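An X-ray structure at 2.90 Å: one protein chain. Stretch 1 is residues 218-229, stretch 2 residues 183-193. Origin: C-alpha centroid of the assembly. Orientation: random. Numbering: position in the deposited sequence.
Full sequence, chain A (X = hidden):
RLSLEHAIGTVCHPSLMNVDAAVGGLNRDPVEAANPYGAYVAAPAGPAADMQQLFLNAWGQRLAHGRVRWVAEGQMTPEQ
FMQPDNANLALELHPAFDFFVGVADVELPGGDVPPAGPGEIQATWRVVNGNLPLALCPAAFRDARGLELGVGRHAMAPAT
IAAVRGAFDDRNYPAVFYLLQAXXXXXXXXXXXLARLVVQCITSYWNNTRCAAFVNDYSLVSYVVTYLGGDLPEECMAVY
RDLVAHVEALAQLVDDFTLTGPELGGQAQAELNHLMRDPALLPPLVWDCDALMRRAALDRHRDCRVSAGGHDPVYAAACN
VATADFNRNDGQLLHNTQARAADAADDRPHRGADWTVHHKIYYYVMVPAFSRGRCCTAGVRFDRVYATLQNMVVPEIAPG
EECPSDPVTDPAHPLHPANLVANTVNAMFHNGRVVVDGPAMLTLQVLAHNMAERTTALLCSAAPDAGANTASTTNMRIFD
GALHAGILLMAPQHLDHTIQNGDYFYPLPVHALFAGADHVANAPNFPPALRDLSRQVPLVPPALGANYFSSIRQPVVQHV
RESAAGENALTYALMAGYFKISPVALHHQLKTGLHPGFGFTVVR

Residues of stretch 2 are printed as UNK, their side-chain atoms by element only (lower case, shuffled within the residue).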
# COMPACT_ATOMS: atom_id res chain seq x y z
N TYR A 218 2.30 7.76 -0.66
CA TYR A 218 1.72 8.98 -0.11
C TYR A 218 2.73 9.85 0.63
O TYR A 218 2.79 11.06 0.40
CB TYR A 218 0.54 8.68 0.82
CG TYR A 218 -0.38 9.88 0.93
CD1 TYR A 218 -0.98 10.41 -0.22
CD2 TYR A 218 -0.57 10.56 2.14
CE1 TYR A 218 -1.74 11.57 -0.18
CE2 TYR A 218 -1.33 11.74 2.19
CZ TYR A 218 -1.90 12.24 1.02
OH TYR A 218 -2.60 13.44 1.02
N SER A 219 3.50 9.23 1.52
CA SER A 219 4.49 9.97 2.29
C SER A 219 5.28 10.92 1.39
O SER A 219 5.43 12.11 1.71
CB SER A 219 5.44 9.00 2.98
OG SER A 219 4.81 8.36 4.08
N LEU A 220 5.78 10.41 0.27
CA LEU A 220 6.52 11.28 -0.64
C LEU A 220 5.55 12.33 -1.16
O LEU A 220 5.72 13.52 -0.88
CB LEU A 220 7.10 10.50 -1.82
CG LEU A 220 7.88 9.22 -1.46
CD1 LEU A 220 8.76 8.87 -2.67
CD2 LEU A 220 8.73 9.37 -0.18
N VAL A 221 4.53 11.90 -1.89
CA VAL A 221 3.55 12.84 -2.42
C VAL A 221 3.23 13.89 -1.35
O VAL A 221 3.08 15.08 -1.66
CB VAL A 221 2.25 12.13 -2.82
CG1 VAL A 221 1.19 13.16 -3.18
CG2 VAL A 221 2.52 11.21 -4.03
N SER A 222 3.14 13.46 -0.09
CA SER A 222 2.84 14.38 1.00
C SER A 222 3.89 15.49 0.99
O SER A 222 3.56 16.67 0.84
CB SER A 222 2.85 13.63 2.33
OG SER A 222 2.23 14.41 3.34
N TYR A 223 5.16 15.10 1.13
CA TYR A 223 6.32 16.01 1.12
C TYR A 223 6.35 16.91 -0.13
O TYR A 223 6.30 18.14 -0.03
CB TYR A 223 7.58 15.17 1.17
CG TYR A 223 7.58 14.20 2.32
CD1 TYR A 223 8.30 13.00 2.25
CD2 TYR A 223 6.94 14.51 3.51
CE1 TYR A 223 8.37 12.13 3.35
CE2 TYR A 223 7.01 13.66 4.62
CZ TYR A 223 7.73 12.47 4.53
OH TYR A 223 7.88 11.67 5.64
N VAL A 224 6.46 16.30 -1.31
CA VAL A 224 6.45 17.03 -2.57
C VAL A 224 5.42 18.18 -2.56
O VAL A 224 5.48 19.11 -3.39
CB VAL A 224 6.11 16.07 -3.72
CG1 VAL A 224 5.97 16.84 -5.05
CG2 VAL A 224 7.19 15.00 -3.81
N VAL A 225 4.47 18.12 -1.65
CA VAL A 225 3.48 19.17 -1.55
C VAL A 225 3.96 20.11 -0.46
O VAL A 225 3.99 21.33 -0.64
CB VAL A 225 2.09 18.59 -1.20
CG1 VAL A 225 1.20 19.67 -0.60
CG2 VAL A 225 1.44 18.01 -2.46
N THR A 226 4.37 19.54 0.67
CA THR A 226 4.86 20.32 1.80
C THR A 226 5.99 21.24 1.38
O THR A 226 5.85 22.46 1.38
CB THR A 226 5.39 19.41 2.93
OG1 THR A 226 4.35 18.55 3.40
CG2 THR A 226 5.90 20.25 4.09
N TYR A 227 6.89 20.70 0.74
CA TYR A 227 8.14 21.41 0.40
C TYR A 227 9.05 21.86 -0.74
O TYR A 227 10.00 22.62 -0.48
CB TYR A 227 9.40 20.87 1.11
CG TYR A 227 9.55 20.01 2.28
CD1 TYR A 227 9.90 18.69 2.57
CD2 TYR A 227 9.16 20.83 3.35
CE1 TYR A 227 9.86 18.19 3.88
CE2 TYR A 227 9.13 20.35 4.67
CZ TYR A 227 9.47 19.03 4.92
OH TYR A 227 9.36 18.53 6.20
N LEU A 228 8.69 21.41 -1.92
CA LEU A 228 9.52 21.85 -3.07
C LEU A 228 8.60 22.84 -3.76
O LEU A 228 8.33 22.74 -4.96
CB LEU A 228 9.33 20.51 -3.89
CG LEU A 228 9.74 19.13 -3.33
CD1 LEU A 228 9.80 18.17 -4.51
CD2 LEU A 228 11.08 19.15 -2.60
N GLY A 229 8.26 23.96 -2.98
CA GLY A 229 7.29 24.95 -3.43
C GLY A 229 7.58 25.42 -4.84
O GLY A 229 6.99 24.93 -5.81
N UNK A 183 14.93 3.66 -0.63
CA UNK A 183 15.96 4.32 0.18
C UNK A 183 15.35 5.42 1.04
O UNK A 183 15.66 5.55 2.22
c UNK A 183 17.04 4.90 -0.72
N UNK A 184 14.46 6.20 0.42
CA UNK A 184 13.75 7.33 1.11
C UNK A 184 12.57 6.82 1.79
O UNK A 184 11.43 7.22 1.55
c UNK A 184 12.89 9.68 1.00
c UNK A 184 14.06 8.69 -0.99
c UNK A 184 13.16 8.41 0.20
c UNK A 184 13.31 9.22 -2.20
N UNK A 185 12.79 5.74 2.57
CA UNK A 185 11.76 4.94 3.28
C UNK A 185 10.72 5.65 4.13
O UNK A 185 10.60 5.36 5.31
c UNK A 185 12.45 3.90 4.16
c UNK A 185 13.37 4.58 5.22
n UNK A 185 14.46 5.25 7.00
n UNK A 185 14.24 5.59 4.89
c UNK A 185 14.89 5.98 5.98
c UNK A 185 13.51 4.37 6.55
N UNK A 186 9.97 6.59 3.56
CA UNK A 186 8.99 7.30 4.35
C UNK A 186 9.67 8.37 5.22
O UNK A 186 9.00 9.26 5.72
N UNK A 187 10.99 8.28 5.41
CA UNK A 187 11.71 9.27 6.20
C UNK A 187 11.62 10.69 5.64
O UNK A 187 11.98 10.95 4.49
o UNK A 187 13.87 9.80 7.19
c UNK A 187 13.18 8.88 6.34
N UNK A 188 11.09 11.60 6.46
CA UNK A 188 10.94 13.00 6.07
C UNK A 188 12.35 13.60 6.09
O UNK A 188 12.75 14.32 5.16
c UNK A 188 10.05 13.71 7.08
c UNK A 188 8.46 15.61 7.50
o UNK A 188 7.46 14.86 7.57
o UNK A 188 8.52 16.72 8.07
c UNK A 188 9.64 15.11 6.69
N UNK A 189 13.08 13.28 7.15
CA UNK A 189 14.46 13.72 7.34
C UNK A 189 15.24 13.44 6.05
O UNK A 189 15.85 14.34 5.47
n UNK A 189 17.02 14.48 8.97
n UNK A 189 18.66 13.12 9.26
c UNK A 189 16.51 13.21 8.78
c UNK A 189 18.31 14.40 9.26
c UNK A 189 15.06 12.94 8.52
c UNK A 189 17.56 12.36 8.97
N UNK A 190 15.18 12.18 5.60
CA UNK A 190 15.88 11.82 4.39
C UNK A 190 15.27 12.43 3.15
O UNK A 190 15.97 12.77 2.22
c UNK A 190 15.93 10.31 4.19
c UNK A 190 16.64 10.00 2.86
c UNK A 190 16.65 9.65 5.38
N UNK A 191 13.95 12.53 3.09
CA UNK A 191 13.37 13.13 1.90
C UNK A 191 14.01 14.50 1.78
O UNK A 191 14.34 14.95 0.69
c UNK A 191 11.06 13.37 -0.39
c UNK A 191 11.26 14.03 0.83
c UNK A 191 10.56 14.05 -1.51
c UNK A 191 10.95 15.37 0.92
c UNK A 191 10.44 16.07 -0.19
c UNK A 191 11.85 13.30 2.00
c UNK A 191 10.25 15.41 -1.41
N UNK A 192 14.21 15.16 2.92
CA UNK A 192 14.81 16.48 2.88
C UNK A 192 16.24 16.46 2.36
O UNK A 192 16.64 17.33 1.58
c UNK A 192 14.73 17.13 4.26
s UNK A 192 13.07 17.77 4.59
N UNK A 193 17.03 15.46 2.77
CA UNK A 193 18.39 15.38 2.28
C UNK A 193 18.36 15.32 0.75
O UNK A 193 18.67 16.31 0.07
c UNK A 193 19.08 14.13 2.83

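Position 183 carries a single side-chain carbon and lies out of reach of stretch 1; one carbon alone defines Ala 183. Position 184 has four carbons, forked at the first, with one arm two carbons long. That is the beta-branched pattern of Ile 184, whose CG2 lies 4.3 Å from Leu 220 CD2, an apolar contact.

At position 185 one carbon leads to a five-membered ring of three carbons and two nitrogens: His 185. Its CA-to-CB bond points away from stretch 1, and ND1 donates to Ala 183 O at 3.0 Å. Position 186 has no side-chain atoms, hence Gly 186. Its phi/psi of 78/-17 would jam a CB against the carbonyl O of the preceding residue, so the backbone by itself calls for glycine. The bare CA comes 4.2 Å from Ser 219 CB, and this is also where the backbones run closest, the two CA atoms of Gly 186 and Ser 219 being 5.6 Å apart.

Position 187 shows one carbon and one oxygen, the composition of Ser 187. It is the N-cap of the following helix: its OG accepts from the backbone N of position 190 at 3.1 Å with a nearly straight angle of 169°. Position 188 bears three carbons, the third carrying two oxygens, a carboxylate at the length of Glu 188. OE1 approaches Tyr 223 CE2 at 3.2 Å, and OE2 lies 2.7 Å from Tyr 227 OH.

Position 189 again has a carbon and a ring with two nitrogens, giving His 189; it points away and is poorly ordered. Position 190, one carbon carrying two more, is Val 190, with no contact across. Position 191 has one carbon and a six-carbon ring without a hydroxyl: Phe 191, in the t rotamer. Its CZ lies 3.9 Å from Val 224 CG2 and its CE2 4.0 Å from Leu 228 CD2. Position 192, one carbon and one sulfur, is Cys 192, with SG 3.3 Å from Tyr 227 CE1. Position 193, a lone carbon, is Ala 193, beyond contact.

The contact centres on Phe 191, the residue with the most area covered by the other stretch. Tyr 223 CB sits over one face of its ring, 3.5 Å from the centroid and 22° off the normal, while Tyr 227 CD1 meets its edge, 3.8 Å from CE2. Beside this apolar centre, Tyr 223 OH donates to Gly 186 O at 2.7 Å, tying the first helix to the turn preceding the second.

Stretch 2 (183-193) AIHGSEHVFCA
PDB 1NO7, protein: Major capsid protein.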